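Local coordinates for hypothetical protein PA1835 (Pseudomonas aeruginosa, PDB 1YOC) that is of unknown function but belongs to the hotdog-fold superfamily, related to PaaI-type thioesterases, and may act on acyl thioesters, at residues 103-108 and 128-133; 46-51 and 64-69; 93-98 and 136-141. All coordinates share one frame; numbering follows the deposited sequence.

Contact 1: residues 103-108 and 128-133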
ATOM      1  N   GLY B 103      -1.427   1.252 -17.580  1.00 14.99           N
ATOM      2  CA  GLY B 103      -0.832   2.482 -18.089  1.00 15.14           C
ATOM      3  C   GLY B 103      -0.753   3.514 -16.979  1.00 14.58           C
ATOM      4  O   GLY B 103      -0.901   3.147 -15.805  1.00 14.54           O
ATOM      5  N   ASP B 104      -0.498   4.775 -17.327  1.00 13.60           N
ATOM      6  CA  ASP B 104      -0.410   5.832 -16.325  1.00 14.97           C
ATOM      7  C   ASP B 104      -1.719   5.943 -15.567  1.00 13.46           C
ATOM      8  O   ASP B 104      -2.790   5.822 -16.140  1.00 12.29           O
ATOM      9  CB  ASP B 104      -0.062   7.188 -16.961  1.00 15.59           C
ATOM     10  CG  ASP B 104       1.267   7.155 -17.731  1.00 17.74           C
ATOM     11  OD1 ASP B 104       2.186   6.345 -17.425  1.00 13.78           O
ATOM     12  OD2 ASP B 104       1.392   7.965 -18.662  1.00 18.05           O
ATOM     13  N   VAL B 105      -1.586   6.181 -14.274  1.00 12.77           N
ATOM     14  CA  VAL B 105      -2.710   6.256 -13.349  1.00 12.96           C
ATOM     15  C   VAL B 105      -3.110   7.659 -12.905  1.00 13.00           C
ATOM     16  O   VAL B 105      -2.255   8.539 -12.737  1.00 11.36           O
ATOM     17  CB  VAL B 105      -2.353   5.418 -12.069  1.00 13.06           C
ATOM     18  CG1 VAL B 105      -3.533   5.373 -11.132  1.00 11.78           C
ATOM     19  CG2 VAL B 105      -1.998   3.973 -12.484  1.00 11.30           C
ATOM     20  N   ARG B 106      -4.419   7.862 -12.753  1.00 13.30           N
ATOM     21  CA  ARG B 106      -4.981   9.128 -12.266  1.00 14.58           C
ATOM     22  C   ARG B 106      -5.857   8.722 -11.056  1.00 13.94           C
ATOM     23  O   ARG B 106      -6.726   7.866 -11.183  1.00 15.73           O
ATOM     24  CB  ARG B 106      -5.861   9.765 -13.362  1.00 14.71           C
ATOM     25  CG  ARG B 106      -6.469  11.165 -13.057  1.00 19.61           C
ATOM     26  CD  ARG B 106      -7.256  11.726 -14.329  1.00 21.41           C
ATOM     27  NE  ARG B 106      -8.714  11.447 -14.284  1.00 30.95           N
ATOM     28  CZ  ARG B 106      -9.344  10.535 -15.036  1.00 32.42           C
ATOM     29  NH1 ARG B 106      -8.659   9.795 -15.904  1.00 33.84           N
ATOM     30  NH2 ARG B 106     -10.660  10.351 -14.932  1.00 32.19           N
ATOM     31  N   ALA B 107      -5.612   9.309  -9.889  1.00 11.64           N
ATOM     32  CA  ALA B 107      -6.411   8.963  -8.724  1.00 12.37           C
ATOM     33  C   ALA B 107      -7.164  10.194  -8.284  1.00 13.23           C
ATOM     34  O   ALA B 107      -6.584  11.267  -8.145  1.00 14.00           O
ATOM     35  CB  ALA B 107      -5.485   8.433  -7.585  1.00 12.20           C
ATOM     36  N   VAL B 108      -8.463  10.032  -8.035  1.00 10.56           N
ATOM     37  CA  VAL B 108      -9.306  11.144  -7.656  1.00 11.97           C
ATOM     38  C   VAL B 108      -9.918  10.936  -6.286  1.00 11.50           C
ATOM     39  O   VAL B 108     -10.512   9.886  -6.012  1.00 12.38           O
ATOM     40  CB  VAL B 108     -10.454  11.313  -8.703  1.00 12.91           C
ATOM     41  CG1 VAL B 108     -11.409  12.428  -8.251  1.00 15.07           C
ATOM     42  CG2 VAL B 108      -9.868  11.589 -10.122  1.00 14.55           C
ATOM     43  N   ALA B 128      -9.187   5.164  -8.729  1.00  9.83           N
ATOM     44  CA  ALA B 128      -8.042   5.320  -9.615  1.00  8.75           C
ATOM     45  C   ALA B 128      -8.465   4.805 -10.985  1.00 10.08           C
ATOM     46  O   ALA B 128      -9.198   3.820 -11.094  1.00 11.54           O
ATOM     47  CB  ALA B 128      -6.781   4.546  -9.101  1.00 10.37           C
ATOM     48  N   TYR B 129      -7.963   5.513 -11.990  1.00 10.98           N
ATOM     49  CA  TYR B 129      -8.244   5.261 -13.396  1.00 13.02           C
ATOM     50  C   TYR B 129      -6.991   5.086 -14.244  1.00 10.94           C
ATOM     51  O   TYR B 129      -5.918   5.655 -13.938  1.00 13.72           O
ATOM     52  CB  TYR B 129      -8.954   6.480 -14.010  1.00 11.03           C
ATOM     53  CG  TYR B 129     -10.227   6.907 -13.351  1.00 12.75           C
ATOM     54  CD1 TYR B 129     -11.468   6.471 -13.837  1.00 14.02           C
ATOM     55  CD2 TYR B 129     -10.208   7.738 -12.215  1.00 14.80           C
ATOM     56  CE1 TYR B 129     -12.663   6.835 -13.216  1.00 15.72           C
ATOM     57  CE2 TYR B 129     -11.409   8.112 -11.576  1.00 14.17           C
ATOM     58  CZ  TYR B 129     -12.632   7.655 -12.087  1.00 16.41           C
ATOM     59  OH  TYR B 129     -13.837   8.031 -11.488  1.00 14.61           O
ATOM     60  N   VAL B 130      -7.168   4.344 -15.341  1.00 11.22           N
ATOM     61  CA  VAL B 130      -6.165   4.210 -16.364  1.00 12.68           C
ATOM     62  C   VAL B 130      -6.962   4.446 -17.669  1.00 15.09           C
ATOM     63  O   VAL B 130      -7.983   3.783 -17.908  1.00 15.60           O
ATOM     64  CB  VAL B 130      -5.446   2.813 -16.405  1.00 11.49           C
ATOM     65  CG1 VAL B 130      -4.650   2.705 -17.702  1.00 13.00           C
ATOM     66  CG2 VAL B 130      -4.457   2.687 -15.224  1.00 13.23           C
ATOM     67  N   ASP B 131      -6.507   5.392 -18.491  1.00 16.89           N
ATOM     68  CA  ASP B 131      -7.211   5.725 -19.742  1.00 19.10           C
ATOM     69  C   ASP B 131      -8.706   5.972 -19.459  1.00 18.95           C
ATOM     70  O   ASP B 131      -9.591   5.457 -20.142  1.00 19.84           O
ATOM     71  CB  ASP B 131      -7.017   4.588 -20.768  1.00 21.73           C
ATOM     72  CG  ASP B 131      -7.519   4.954 -22.186  1.00 25.64           C
ATOM     73  OD1 ASP B 131      -7.427   6.129 -22.579  1.00 25.94           O
ATOM     74  OD2 ASP B 131      -7.986   4.049 -22.911  1.00 30.11           O
ATOM     75  N   ASP B 132      -8.970   6.761 -18.421  1.00 16.76           N
ATOM     76  CA  ASP B 132     -10.328   7.133 -18.016  1.00 18.92           C
ATOM     77  C   ASP B 132     -11.283   6.031 -17.576  1.00 17.94           C
ATOM     78  O   ASP B 132     -12.474   6.273 -17.382  1.00 21.02           O
ATOM     79  CB  ASP B 132     -10.994   7.989 -19.112  1.00 21.45           C
ATOM     80  CG  ASP B 132     -10.239   9.260 -19.357  1.00 24.66           C
ATOM     81  OD1 ASP B 132      -9.797   9.890 -18.372  1.00 26.95           O
ATOM     82  OD2 ASP B 132     -10.054   9.617 -20.522  1.00 27.90           O
ATOM     83  N   LYS B 133     -10.754   4.848 -17.344  1.00 16.77           N
ATOM     84  CA  LYS B 133     -11.583   3.740 -16.896  1.00 16.66           C
ATOM     85  C   LYS B 133     -11.137   3.394 -15.459  1.00 15.02           C
ATOM     86  O   LYS B 133      -9.950   3.363 -15.168  1.00 14.33           O
ATOM     87  CB  LYS B 133     -11.354   2.534 -17.810  1.00 17.98           C
ATOM     88  CG  LYS B 133     -11.661   2.816 -19.265  1.00 17.62           C
ATOM     89  CD  LYS B 133     -11.268   1.625 -20.133  1.00 21.21           C
ATOM     90  CE  LYS B 133     -11.424   1.928 -21.611  1.00 23.85           C
ATOM     91  NZ  LYS B 133     -10.284   2.769 -22.054  1.00 26.86           N
TER
HETATM   92  O   HOH W   1      -3.606   6.153 -18.580  1.00 17.24           O
HETATM   93  O   HOH W   2      -4.870   7.824 -16.104  1.00 22.39           O
HETATM   94  O   HOH W   3     -12.835   9.101 -16.199  1.00 36.68           O
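R106 lays its guanidinium flat over the ring of Y129, the two planes 11° apart and their centres separated by 4.5 Å. The overlap is offset: NH2 of R106 sits above one ring face, displaced toward the rim and 3.8 Å from CD2 of Y129, which makes the cation-pi interaction off-centre. The arginine chain starts with CG anti to the backbone N and bends at chi3 (95°), which turns NE out of the line of the chain. From another direction D132 supplies the counter-charge, its OD1 forming a salt bridge of 2.7 Å with R106 NH1, the carboxylate and guanidinium planes being 62° apart. A water in the guanidinium plane links R106 NH2 to D132 O. Ring, carboxylate and water together would limit rotation of the group, while E45 on strand 43-48 offers NE only a long, weak ion pair.

Beneath the stack, the same two residues form a hydrogen-bonded antiparallel pair; R106 N reaches Y129 O at 2.9 Å and Y129 N reaches R106 O at 2.8 Å. On the face turned from the arginine, V105 CG1 meets A128 CB at 3.9 Å, next to F136 and, from helix 63-81, L66. Where the strands part, V130 CG1 covers G103 N, a buried amide without a partner, and one water joins D104 O to D131 N. This is the open end of an antiparallel hairpin of the hotdog sheet, from which the type I' turn V130 to K133 leads into strand 133-146.

Contact 2: residues 46-51 and 64-69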
ATOM      1  N   VAL B  46      -4.349  13.200  -8.305  1.00 11.85           N
ATOM      2  CA  VAL B  46      -2.919  12.924  -8.506  1.00 12.49           C
ATOM      3  C   VAL B  46      -2.724  11.965  -9.675  1.00 13.84           C
ATOM      4  O   VAL B  46      -3.631  11.180 -10.041  1.00 14.93           O
ATOM      5  CB  VAL B  46      -2.249  12.248  -7.242  1.00 15.55           C
ATOM      6  CG1 VAL B  46      -2.496  13.075  -5.967  1.00 13.08           C
ATOM      7  CG2 VAL B  46      -2.768  10.891  -7.063  1.00 18.91           C
ATOM      8  N   THR B  47      -1.547  12.025 -10.271  1.00 12.49           N
ATOM      9  CA  THR B  47      -1.258  11.103 -11.363  1.00 13.94           C
ATOM     10  C   THR B  47       0.117  10.499 -11.081  1.00 13.04           C
ATOM     11  O   THR B  47       0.884  11.082 -10.341  1.00 12.00           O
ATOM     12  CB  THR B  47      -1.137  11.835 -12.734  1.00 14.64           C
ATOM     13  OG1 THR B  47      -0.121  12.856 -12.645  1.00 13.61           O
ATOM     14  CG2 THR B  47      -2.460  12.510 -13.122  1.00 15.13           C
ATOM     15  N   PHE B  48       0.395   9.298 -11.593  1.00 12.38           N
ATOM     16  CA  PHE B  48       1.763   8.794 -11.495  1.00 11.00           C
ATOM     17  C   PHE B  48       1.987   7.932 -12.753  1.00 13.02           C
ATOM     18  O   PHE B  48       1.056   7.302 -13.284  1.00 11.87           O
ATOM     19  CB  PHE B  48       2.084   8.066 -10.165  1.00 11.10           C
ATOM     20  CG  PHE B  48       1.439   6.707 -10.005  1.00 11.53           C
ATOM     21  CD1 PHE B  48       2.101   5.559 -10.419  1.00 12.39           C
ATOM     22  CD2 PHE B  48       0.204   6.589  -9.332  1.00 10.61           C
ATOM     23  CE1 PHE B  48       1.552   4.257 -10.151  1.00 11.86           C
ATOM     24  CE2 PHE B  48      -0.359   5.327  -9.055  1.00 10.12           C
ATOM     25  CZ  PHE B  48       0.303   4.166  -9.452  1.00 10.38           C
ATOM     26  N   PRO B  49       3.225   7.901 -13.255  1.00 12.10           N
ATOM     27  CA  PRO B  49       3.461   7.110 -14.471  1.00 13.87           C
ATOM     28  C   PRO B  49       3.707   5.620 -14.330  1.00 14.79           C
ATOM     29  O   PRO B  49       4.286   5.142 -13.352  1.00 15.12           O
ATOM     30  CB  PRO B  49       4.679   7.798 -15.088  1.00 16.19           C
ATOM     31  CG  PRO B  49       5.510   8.119 -13.836  1.00 14.34           C
ATOM     32  CD  PRO B  49       4.420   8.646 -12.842  1.00 13.15           C
ATOM     33  N   LYS B  50       3.286   4.881 -15.344  1.00 15.01           N
ATOM     34  CA  LYS B  50       3.589   3.462 -15.365  1.00 14.95           C
ATOM     35  C   LYS B  50       5.083   3.392 -15.742  1.00 15.10           C
ATOM     36  O   LYS B  50       5.542   4.078 -16.682  1.00 14.98           O
ATOM     37  CB  LYS B  50       2.761   2.758 -16.449  1.00 14.09           C
ATOM     38  CG  LYS B  50       3.179   1.287 -16.673  1.00 16.77           C
ATOM     39  CD  LYS B  50       2.061   0.506 -17.376  1.00 19.22           C
ATOM     40  CE  LYS B  50       2.450  -0.940 -17.643  1.00 23.27           C
ATOM     41  NZ  LYS B  50       3.151  -1.121 -18.935  1.00 25.91           N
ATOM     42  N   ARG B  51       5.849   2.598 -15.012  1.00 13.63           N
ATOM     43  CA  ARG B  51       7.275   2.432 -15.307  1.00 14.74           C
ATOM     44  C   ARG B  51       7.695   1.134 -14.607  1.00 14.21           C
ATOM     45  O   ARG B  51       6.983   0.675 -13.714  1.00 13.42           O
ATOM     46  CB  ARG B  51       8.101   3.633 -14.814  1.00 14.61           C
ATOM     47  CG  ARG B  51       7.950   3.872 -13.323  1.00 16.26           C
ATOM     48  CD  ARG B  51       8.855   5.021 -12.816  1.00 16.96           C
ATOM     49  NE  ARG B  51       8.575   5.262 -11.403  1.00 17.70           N
ATOM     50  CZ  ARG B  51       9.494   5.533 -10.488  1.00 18.65           C
ATOM     51  NH1 ARG B  51      10.793   5.624 -10.827  1.00 21.13           N
ATOM     52  NH2 ARG B  51       9.123   5.633  -9.222  1.00 18.75           N
ATOM     53  N   ILE B  64      -0.200  -2.086  -4.666  1.00  8.56           N
ATOM     54  CA  ILE B  64       0.200  -1.223  -3.557  1.00  9.15           C
ATOM     55  C   ILE B  64       0.663   0.153  -4.046  1.00  8.90           C
ATOM     56  O   ILE B  64       0.604   1.121  -3.288  1.00  8.90           O
ATOM     57  CB  ILE B  64       1.211  -1.964  -2.625  1.00  7.32           C
ATOM     58  CG1 ILE B  64       0.590  -3.324  -2.200  1.00  8.41           C
ATOM     59  CG2 ILE B  64       1.491  -1.132  -1.340  1.00  8.58           C
ATOM     60  CD1 ILE B  64      -0.788  -3.175  -1.370  1.00  9.37           C
ATOM     61  N   ALA B  65       1.131   0.235  -5.305  1.00  7.56           N
ATOM     62  CA  ALA B  65       1.498   1.558  -5.863  1.00  7.37           C
ATOM     63  C   ALA B  65       0.178   2.380  -6.004  1.00  7.98           C
ATOM     64  O   ALA B  65       0.145   3.610  -5.793  1.00  8.83           O
ATOM     65  CB  ALA B  65       2.171   1.382  -7.244  1.00  6.98           C
ATOM     66  N   LEU B  66      -0.909   1.699  -6.353  1.00  7.72           N
ATOM     67  CA  LEU B  66      -2.209   2.349  -6.468  1.00  8.55           C
ATOM     68  C   LEU B  66      -2.632   2.808  -5.064  1.00  7.89           C
ATOM     69  O   LEU B  66      -3.216   3.899  -4.894  1.00  9.53           O
ATOM     70  CB  LEU B  66      -3.261   1.364  -7.051  1.00  9.70           C
ATOM     71  CG  LEU B  66      -2.918   0.791  -8.438  1.00 11.86           C
ATOM     72  CD1 LEU B  66      -3.879  -0.361  -8.769  1.00 11.21           C
ATOM     73  CD2 LEU B  66      -2.984   1.886  -9.486  1.00 11.05           C
ATOM     74  N   CYS B  67      -2.397   1.974  -4.057  1.00  9.13           N
ATOM     75  CA  CYS B  67      -2.760   2.366  -2.682  1.00  8.81           C
ATOM     76  C   CYS B  67      -1.962   3.602  -2.300  1.00  9.19           C
ATOM     77  O   CYS B  67      -2.482   4.494  -1.608  1.00  9.03           O
ATOM     78  CB  CYS B  67      -2.447   1.260  -1.661  1.00  8.98           C
ATOM     79  SG  CYS B  67      -3.514  -0.178  -1.771  1.00 10.80           S
ATOM     80  N   ASN B  68      -0.684   3.638  -2.697  1.00  8.48           N
ATOM     81  CA  ASN B  68       0.145   4.797  -2.363  1.00  9.80           C
ATOM     82  C   ASN B  68      -0.419   6.099  -2.947  1.00  8.96           C
ATOM     83  O   ASN B  68      -0.425   7.159  -2.279  1.00  9.34           O
ATOM     84  CB  ASN B  68       1.569   4.562  -2.871  1.00 10.98           C
ATOM     85  CG  ASN B  68       2.649   5.169  -1.936  1.00 14.28           C
ATOM     86  OD1 ASN B  68       3.838   5.128  -2.266  1.00 17.54           O
ATOM     87  ND2 ASN B  68       2.242   5.702  -0.773  1.00 10.78           N
ATOM     88  N   ALA B  69      -0.905   6.039  -4.193  1.00  8.90           N
ATOM     89  CA  ALA B  69      -1.484   7.218  -4.823  1.00  9.96           C
ATOM     90  C   ALA B  69      -2.745   7.638  -4.035  1.00  9.45           C
ATOM     91  O   ALA B  69      -3.023   8.825  -3.839  1.00  8.68           O
ATOM     92  CB  ALA B  69      -1.896   6.896  -6.310  1.00  9.53           C
TER
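F48 and V46 reach helix 64-69 with carbons in equivalent places: F48 CG (chi1 72°) and V46 CG2 both lie between the backbone N and the carbonyl carbon, the crowded position. In V46, chi1 of -54° has put CG1 anti to the carbonyl carbon, leaving CG2 as the methyl that meets A69. In F48 the ring beyond CG extends to the helix.

The ring does most of the touching, with its tip and the CD2-CE2 side. CE2 of F48 comes to 3.5 Å from the CB of A69, while CZ lies 4.0 Å from the CB of A65. These two alanines are four residues apart, so their methyls follow each other by about one helical turn along the side turned to the strand; with nothing larger than CB there, the ring tip comes close to the helix backbone itself. F48 CZ stands 3.7 Å from A65 O, a carbonyl already engaged by A69 N within the helix at 3.1 Å, so the ring touches a backbone oxygen whose polarity is satisfied. L66 starts away from the strand, yet its CD2 returns to within 4.0 Å of F48 CZ. V46 adds a smaller contact, CG2 to A69 O at 3.8 Å. No hydrogen bond crosses; all five residues are buried.

The local axes approach to 9.7 Å at 150°, the spacing of a helix laid on a sheet. Here the helix is the central one of the hotdog fold, wrapped by its antiparallel sheet. Strand 105-110, beside strand 43-48, continues the surface, with V105 against L66 and A107 against A69; C67 faces strand 86-97, and A65 also packs on Y28 of the second subunit.

Contact 3: residues 93-98 and 136-141. With GOL (glycerol), chain C.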
ATOM      1  N   MET B  93      -8.104   1.483   6.058  1.00 10.59           N
ATOM      2  CA  MET B  93      -8.293   1.645   4.614  1.00 10.48           C
ATOM      3  C   MET B  93      -8.834   0.347   4.042  1.00 10.26           C
ATOM      4  O   MET B  93      -8.415  -0.742   4.453  1.00 10.40           O
ATOM      5  CB  MET B  93      -6.974   1.987   3.892  1.00 10.77           C
ATOM      6  CG  MET B  93      -7.132   1.934   2.345  1.00 10.79           C
ATOM      7  SD  MET B  93      -5.602   2.378   1.464  1.00 11.95           S
ATOM      8  CE  MET B  93      -4.563   0.958   1.869  1.00 11.79           C
ATOM      9  N   THR B  94      -9.828   0.461   3.177  1.00  9.29           N
ATOM     10  CA  THR B  94     -10.336  -0.719   2.477  1.00 10.25           C
ATOM     11  C   THR B  94     -10.217  -0.414   0.999  1.00  9.27           C
ATOM     12  O   THR B  94     -10.600   0.659   0.536  1.00 10.73           O
ATOM     13  CB  THR B  94     -11.815  -1.069   2.815  1.00  9.85           C
ATOM     14  OG1 THR B  94     -11.872  -1.470   4.194  1.00 13.96           O
ATOM     15  CG2 THR B  94     -12.316  -2.271   1.920  1.00 11.69           C
ATOM     16  N   VAL B  95      -9.672  -1.357   0.245  1.00 10.60           N
ATOM     17  CA  VAL B  95      -9.535  -1.164  -1.194  1.00  9.62           C
ATOM     18  C   VAL B  95     -10.105  -2.399  -1.956  1.00 10.43           C
ATOM     19  O   VAL B  95     -10.195  -3.508  -1.412  1.00  9.35           O
ATOM     20  CB  VAL B  95      -8.046  -1.012  -1.629  1.00  9.59           C
ATOM     21  CG1 VAL B  95      -7.372   0.114  -0.837  1.00  9.55           C
ATOM     22  CG2 VAL B  95      -7.257  -2.364  -1.365  1.00 11.25           C
ATOM     23  N   GLU B  96     -10.492  -2.171  -3.215  1.00  9.96           N
ATOM     24  CA  GLU B  96     -10.934  -3.249  -4.115  1.00 12.64           C
ATOM     25  C   GLU B  96     -10.215  -3.075  -5.444  1.00 12.14           C
ATOM     26  O   GLU B  96     -10.086  -1.946  -5.975  1.00 11.40           O
ATOM     27  CB  GLU B  96     -12.457  -3.199  -4.341  1.00 14.70           C
ATOM     28  CG  GLU B  96     -13.195  -3.733  -3.085  1.00 22.31           C
ATOM     29  CD  GLU B  96     -14.690  -3.634  -3.243  1.00 25.30           C
ATOM     30  OE1 GLU B  96     -15.250  -2.558  -2.986  1.00 28.07           O
ATOM     31  OE2 GLU B  96     -15.287  -4.635  -3.657  1.00 30.21           O
ATOM     32  N   TYR B  97      -9.735  -4.190  -5.976  1.00 12.26           N
ATOM     33  CA  TYR B  97      -8.996  -4.180  -7.221  1.00 12.63           C
ATOM     34  C   TYR B  97      -9.971  -4.507  -8.329  1.00 13.80           C
ATOM     35  O   TYR B  97     -10.428  -5.642  -8.451  1.00 14.53           O
ATOM     36  CB  TYR B  97      -7.862  -5.202  -7.132  1.00 12.15           C
ATOM     37  CG  TYR B  97      -6.978  -4.903  -5.938  1.00 12.25           C
ATOM     38  CD1 TYR B  97      -6.328  -3.666  -5.830  1.00 13.21           C
ATOM     39  CD2 TYR B  97      -6.772  -5.857  -4.918  1.00 10.41           C
ATOM     40  CE1 TYR B  97      -5.481  -3.374  -4.732  1.00 10.99           C
ATOM     41  CE2 TYR B  97      -5.924  -5.565  -3.817  1.00 12.00           C
ATOM     42  CZ  TYR B  97      -5.288  -4.335  -3.746  1.00 11.83           C
ATOM     43  OH  TYR B  97      -4.440  -4.044  -2.688  1.00 13.82           O
ATOM     44  N   LEU B  98     -10.291  -3.502  -9.136  1.00 12.92           N
ATOM     45  CA  LEU B  98     -11.302  -3.693 -10.174  1.00 14.45           C
ATOM     46  C   LEU B  98     -10.841  -4.239 -11.516  1.00 14.85           C
ATOM     47  O   LEU B  98     -11.601  -4.964 -12.183  1.00 16.07           O
ATOM     48  CB  LEU B  98     -12.026  -2.366 -10.449  1.00 14.20           C
ATOM     49  CG  LEU B  98     -12.478  -1.594  -9.184  1.00 15.03           C
ATOM     50  CD1 LEU B  98     -13.284  -0.391  -9.638  1.00 15.65           C
ATOM     51  CD2 LEU B  98     -13.290  -2.494  -8.240  1.00 16.28           C
ATOM     52  N   PHE B 136      -9.477   0.710  -9.726  1.00 11.04           N
ATOM     53  CA  PHE B 136      -9.219   0.563  -8.286  1.00 12.02           C
ATOM     54  C   PHE B 136     -10.059   1.543  -7.484  1.00 11.75           C
ATOM     55  O   PHE B 136     -10.294   2.677  -7.934  1.00 10.81           O
ATOM     56  CB  PHE B 136      -7.738   0.867  -8.067  1.00 11.76           C
ATOM     57  CG  PHE B 136      -7.330   1.103  -6.619  1.00 10.94           C
ATOM     58  CD1 PHE B 136      -6.833   0.059  -5.833  1.00 10.64           C
ATOM     59  CD2 PHE B 136      -7.341   2.401  -6.092  1.00 10.16           C
ATOM     60  CE1 PHE B 136      -6.326   0.309  -4.526  1.00 12.13           C
ATOM     61  CE2 PHE B 136      -6.846   2.665  -4.792  1.00 13.81           C
ATOM     62  CZ  PHE B 136      -6.331   1.601  -4.017  1.00 11.79           C
ATOM     63  N   ARG B 137     -10.497   1.106  -6.297  1.00 10.88           N
ATOM     64  CA  ARG B 137     -11.258   1.992  -5.388  1.00 13.69           C
ATOM     65  C   ARG B 137     -10.719   1.802  -3.976  1.00 14.10           C
ATOM     66  O   ARG B 137     -10.330   0.701  -3.604  1.00 13.87           O
ATOM     67  CB  ARG B 137     -12.747   1.618  -5.278  1.00 15.81           C
ATOM     68  CG  ARG B 137     -13.631   1.776  -6.475  1.00 23.06           C
ATOM     69  CD  ARG B 137     -15.131   1.577  -6.016  1.00 21.73           C
ATOM     70  NE  ARG B 137     -15.402   0.220  -5.538  1.00 23.00           N
ATOM     71  CZ  ARG B 137     -15.840  -0.780  -6.309  1.00 24.40           C
ATOM     72  NH1 ARG B 137     -16.085  -0.592  -7.601  1.00 23.74           N
ATOM     73  NH2 ARG B 137     -15.981  -1.999  -5.808  1.00 26.50           N
ATOM     74  N   ALA B 138     -10.731   2.879  -3.195  1.00 13.05           N
ATOM     75  CA  ALA B 138     -10.333   2.803  -1.798  1.00 12.33           C
ATOM     76  C   ALA B 138     -11.213   3.746  -0.973  1.00 11.48           C
ATOM     77  O   ALA B 138     -11.818   4.703  -1.501  1.00 10.89           O
ATOM     78  CB  ALA B 138      -8.894   3.223  -1.624  1.00 12.32           C
ATOM     79  N   GLU B 139     -11.290   3.441   0.319  1.00 10.40           N
ATOM     80  CA  GLU B 139     -11.948   4.313   1.288  1.00  9.96           C
ATOM     81  C   GLU B 139     -10.925   4.353   2.431  1.00 10.17           C
ATOM     82  O   GLU B 139     -10.544   3.318   2.929  1.00 10.17           O
ATOM     83  CB  GLU B 139     -13.274   3.712   1.745  1.00 12.39           C
ATOM     84  CG  GLU B 139     -14.415   4.029   0.772  1.00 15.45           C
ATOM     85  CD  GLU B 139     -15.708   3.288   1.131  1.00 18.29           C
ATOM     86  OE1 GLU B 139     -15.794   2.730   2.257  1.00 19.12           O
ATOM     87  OE2 GLU B 139     -16.618   3.284   0.281  1.00 21.83           O
ATOM     88  N   ILE B 140     -10.429   5.542   2.778  1.00  9.93           N
ATOM     89  CA  ILE B 140      -9.456   5.694   3.843  1.00  8.46           C
ATOM     90  C   ILE B 140     -10.161   6.457   4.977  1.00 10.14           C
ATOM     91  O   ILE B 140     -10.664   7.556   4.789  1.00  8.89           O
ATOM     92  CB  ILE B 140      -8.237   6.467   3.344  1.00 11.86           C
ATOM     93  CG1 ILE B 140      -7.553   5.667   2.222  1.00 11.57           C
ATOM     94  CG2 ILE B 140      -7.262   6.715   4.533  1.00 11.13           C
ATOM     95  CD1 ILE B 140      -6.440   6.455   1.457  1.00 13.41           C
ATOM     96  N   THR B 141     -10.189   5.823   6.144  1.00  9.79           N
ATOM     97  CA  THR B 141     -10.827   6.387   7.314  1.00 11.42           C
ATOM     98  C   THR B 141      -9.809   7.187   8.093  1.00 10.87           C
ATOM     99  O   THR B 141      -8.780   6.657   8.526  1.00 11.54           O
ATOM    100  CB  THR B 141     -11.404   5.275   8.202  1.00 11.70           C
ATOM    101  OG1 THR B 141     -12.398   4.563   7.439  1.00 12.86           O
ATOM    102  CG2 THR B 141     -12.066   5.874   9.447  1.00 13.59           C
TER
HETATM  103  C1  GOL C3003     -14.332   0.972  -1.435  1.00 36.77           C
HETATM  104  O1  GOL C3003     -15.183   0.713  -2.554  1.00 34.15           O
HETATM  105  C2  GOL C3003     -13.949  -0.330  -0.706  1.00 36.33           C
HETATM  106  O2  GOL C3003     -13.181   0.066  -1.845  1.00 37.14           O
HETATM  107  C3  GOL C3003     -14.921  -1.366  -0.118  1.00 37.82           C
HETATM  108  O3  GOL C3003     -15.567  -0.894   1.076  1.00 38.04           O
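E96 receives R137 in an unusual way: the arginine NH2 reaches OE1 from above the carboxylate, 66° out of its plane, although the bond is nearly straight (177°) and lies in the plane of the guanidinium. At 3.0 Å this is a salt bridge between two groups turned 74° against each other. A glycerol, probably from the crystallisation liquor, sits beside them. The chi3 bend of R137 sets NE beside glycerol O1, which accepts a 3.0 Å bond from it and has a weak one to E96 OE1. Over one face of the guanidinium comes L98, whose CD2 lies 3.4 Å from R137 NH1 and whose side chain crosses the arginine at about a right angle.

Below, E96 pairs with R137 and T94 with E139 through four backbone hydrogen bonds, a regular antiparallel ladder. Strand 86-97 is one of the two edge strands of the sheet within its chain, but M93 to E96 pair antiparallel with a strand of the second subunit, whose T94 OG1 is hydrogen-bonded to T94 OG1 of this chain. The sheet thus continues through the interface, as in other hotdog dimers.

The opposite face is mainly apolar, and M93, V95, F136, A138 and I140 on it are buried. V95 packs its CG1 on A138 CB at 3.5 Å and its CB on F136 CE1 at 3.6 Å. The F136 and Y97 side chains run alongside each other, with Y97 CD1 at the phenylalanine edge, in plane, 3.8 Å from F136 CD1. Further along, M93 CG meets I140 CG1 at 3.8 Å.

Overall arrangement
Contact 2 belongs to the core and is held by apolar side chains, without a hydrogen bond or charge across it, whereas contacts 1 and 3 are two-faced strand pairs with an apolar side toward helix 63-81 and a charged side outside. Each of these carries an arginine in a salt bridge, but contact 1 adds an aromatic stack and waters, contact 3 a glycerol. Contacts 1 and 2 share the sheet through strands 43-48 and 105-110, where A107 N bonds V46 O; contacts 1 and 3 join through A128 N and F136 O. The helix of contact 2 meets the strands of contact 3 through C67 and F136, and both contacts touch the second subunit.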